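Local coordinates for protein shikimate dehydrogenase (Listeria monocytogenes, PDB 3TNL) that probably catalyses the reversible NADPH-linked reduction of 3-dehydroshikimate to shikimate, a step of the chorismate pathway to aromatic amino acids, at residues Asn90-Val96 with Val121-Asp127. Residues are numbered along the deposited sequence; the frame is centred on the assembly and turned at random.
Sequences NLRGWNV and VNTVVND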
loop_
_atom_site.group_PDB
_atom_site.type_symbol
_atom_site.label_atom_id
_atom_site.label_comp_id
_atom_site.label_asym_id
_atom_site.label_seq_id
_atom_site.Cartn_x
_atom_site.Cartn_y
_atom_site.Cartn_z
ATOM N N ASN B 90 7.190 5.380 -4.701
ATOM C CA ASN B 90 7.655 6.443 -3.798
ATOM C C ASN B 90 7.221 6.239 -2.344
ATOM O O ASN B 90 6.871 7.194 -1.660
ATOM C CB ASN B 90 7.196 7.832 -4.273
ATOM C CG ASN B 90 8.046 8.954 -3.696
ATOM O OD1 ASN B 90 9.244 8.763 -3.455
ATOM N ND2 ASN B 90 7.450 10.127 -3.504
ATOM N N LEU B 91 7.248 4.997 -1.864
ATOM C CA LEU B 91 6.931 4.758 -0.453
ATOM C C LEU B 91 7.942 5.446 0.447
ATOM O O LEU B 91 9.142 5.441 0.186
ATOM C CB LEU B 91 6.930 3.278 -0.092
ATOM C CG LEU B 91 5.862 2.381 -0.709
ATOM C CD1 LEU B 91 5.686 1.174 0.256
ATOM C CD2 LEU B 91 4.559 3.081 -0.998
ATOM N N ARG B 92 7.431 6.031 1.525
ATOM C CA ARG B 92 8.315 6.689 2.495
ATOM C C ARG B 92 9.207 5.682 3.244
ATOM O O ARG B 92 10.336 6.000 3.639
ATOM C CB ARG B 92 7.457 7.424 3.505
ATOM C CG ARG B 92 8.216 8.027 4.683
ATOM C CD ARG B 92 9.335 8.984 4.273
ATOM N NE ARG B 92 9.967 9.551 5.446
ATOM C CZ ARG B 92 11.121 10.212 5.428
ATOM N NH1 ARG B 92 11.623 10.669 6.563
ATOM N NH2 ARG B 92 11.803 10.405 4.297
ATOM N N GLY B 93 8.718 4.465 3.454
ATOM C CA GLY B 93 9.477 3.464 4.164
ATOM C C GLY B 93 8.723 2.178 4.387
ATOM O O GLY B 93 7.581 2.042 3.951
ATOM N N TRP B 94 9.396 1.227 5.023
ATOM C CA TRP B 94 8.827 -0.065 5.330
ATOM C C TRP B 94 9.697 -0.801 6.339
ATOM O O TRP B 94 10.884 -0.455 6.529
ATOM C CB TRP B 94 8.706 -0.929 4.063
ATOM C CG TRP B 94 9.948 -1.180 3.249
ATOM C CD1 TRP B 94 10.757 -2.247 3.341
ATOM C CD2 TRP B 94 10.451 -0.387 2.160
ATOM N NE1 TRP B 94 11.759 -2.183 2.397
ATOM C CE2 TRP B 94 11.582 -1.048 1.658
ATOM C CE3 TRP B 94 10.056 0.825 1.563
ATOM C CZ2 TRP B 94 12.320 -0.553 0.597
ATOM C CZ3 TRP B 94 10.808 1.315 0.525
ATOM C CH2 TRP B 94 11.929 0.620 0.052
ATOM N N ASN B 95 9.070 -1.740 7.041
ATOM C CA ASN B 95 9.782 -2.686 7.881
ATOM C C ASN B 95 10.104 -3.941 7.048
ATOM O O ASN B 95 9.441 -4.248 6.041
ATOM C CB ASN B 95 8.992 -3.098 9.103
ATOM C CG ASN B 95 9.084 -2.121 10.250
ATOM O OD1 ASN B 95 8.074 -1.866 10.890
ATOM N ND2 ASN B 95 10.289 -1.616 10.557
ATOM N N VAL B 96 11.113 -4.654 7.521
ATOM C CA VAL B 96 11.594 -5.881 6.886
ATOM C C VAL B 96 11.705 -6.947 7.953
ATOM O O VAL B 96 12.245 -6.692 9.027
ATOM C CB VAL B 96 12.993 -5.688 6.232
ATOM C CG1 VAL B 96 13.406 -6.953 5.435
ATOM C CG2 VAL B 96 12.999 -4.452 5.336
ATOM N N VAL B 121 18.904 -5.452 8.285
ATOM C CA VAL B 121 18.088 -4.255 8.213
ATOM C C VAL B 121 16.654 -4.650 8.518
ATOM O O VAL B 121 16.138 -5.601 7.930
ATOM C CB VAL B 121 18.106 -3.668 6.766
ATOM C CG1 VAL B 121 16.981 -2.599 6.572
ATOM C CG2 VAL B 121 19.488 -3.104 6.440
ATOM N N ASN B 122 15.993 -3.959 9.436
ATOM C CA ASN B 122 14.577 -4.204 9.676
ATOM C C ASN B 122 13.702 -2.988 9.348
ATOM O O ASN B 122 12.476 -3.085 9.408
ATOM C CB ASN B 122 14.288 -4.703 11.103
ATOM C CG ASN B 122 14.312 -3.614 12.126
ATOM O OD1 ASN B 122 14.839 -2.507 11.895
ATOM N ND2 ASN B 122 13.709 -3.897 13.286
ATOM N N THR B 123 14.318 -1.865 8.975
ATOM C CA THR B 123 13.616 -0.609 8.720
ATOM C C THR B 123 14.283 0.150 7.572
ATOM O O THR B 123 15.476 0.370 7.597
ATOM C CB THR B 123 13.670 0.267 9.971
ATOM O OG1 THR B 123 13.010 -0.402 11.070
ATOM C CG2 THR B 123 13.027 1.630 9.745
ATOM N N VAL B 124 13.501 0.548 6.572
ATOM C CA VAL B 124 13.994 1.301 5.452
ATOM C C VAL B 124 13.256 2.624 5.361
ATOM O O VAL B 124 12.056 2.696 5.648
ATOM C CB VAL B 124 13.794 0.527 4.111
ATOM C CG1 VAL B 124 14.294 1.350 2.904
ATOM C CG2 VAL B 124 14.551 -0.831 4.140
ATOM N N VAL B 125 13.984 3.672 4.975
ATOM C CA VAL B 125 13.392 5.000 4.742
ATOM C C VAL B 125 13.904 5.506 3.402
ATOM O O VAL B 125 15.032 5.215 3.005
ATOM C CB VAL B 125 13.661 5.996 5.902
ATOM C CG1 VAL B 125 15.165 6.254 6.080
ATOM C CG2 VAL B 125 12.935 7.307 5.692
ATOM N N ASN B 126 13.026 6.208 2.697
ATOM C CA ASN B 126 13.279 6.753 1.375
ATOM C C ASN B 126 13.326 8.283 1.414
ATOM O O ASN B 126 12.350 8.908 1.861
ATOM C CB ASN B 126 12.131 6.318 0.487
ATOM C CG ASN B 126 12.340 6.672 -0.976
ATOM O OD1 ASN B 126 13.179 7.474 -1.319
ATOM N ND2 ASN B 126 11.486 6.119 -1.835
ATOM N N ASP B 127 14.460 8.884 1.052
ATOM C CA ASP B 127 14.587 10.346 0.957
ATOM C C ASP B 127 15.024 10.701 -0.452
ATOM O O ASP B 127 16.129 10.347 -0.855
ATOM C CB ASP B 127 15.625 10.869 1.943
ATOM C CG ASP B 127 15.204 10.699 3.355
ATOM O OD1 ASP B 127 14.428 11.538 3.867
ATOM O OD2 ASP B 127 15.663 9.730 3.974
HETATM O O HOH W 1 11.304 9.919 -2.420
HETATM O O HOH W 2 14.062 12.282 6.544
#
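Within the mixed sheet of the substrate-binding domain, strands 93-96 and 123-127 are antiparallel neighbours, their axes at 163°, with Trp94 facing Val124 as a hydrogen-bonded pair. Val124 N gives Trp94 O a nearly straight bond (2.8 Å). On the same face Val124 lies alongside the indole, CG1 sitting 3.8 Å from the centroid of the Trp94 six-membered ring and 20° off its normal, a CH-pi contact. The indole gets there because chi1 (56°) sets CG between the backbone N and carbonyl carbon; NE1 is buried without a polar partner. Toward the far end of the pairing, Asn122 O accepts from Val96 N and, at 2.9 Å, from Asn95 ND2, the two donors arriving from opposite faces of its plane; Tyr69 OH holds Asn95 OD1. Here Asn122 and Thr123 form a classic beta bulge opposite His134 of the adjacent strand 130-134, and Thr123 OG1 donates to Asn122 OD1 (2.9 Å), which Thr136 N also bonds. At the other end Arg92, bent at its second side-chain torsion, lays its guanidinium over Val125 CG2, 3.4 Å from CZ. Arg92 NH2 bonds Asn126 O and forms a salt bridge to Asp127 OD1 (2.9 Å), which it meets from above the carboxylate plane, while Arg92 NE reaches Trp300 O. Several bonds thus fix the guanidinium's rotation; at Asn122, carbonyl bonds hold the backbone and OD1 bonds orient the amide, consistent with its inferred shikimate-binding role beside Asp137.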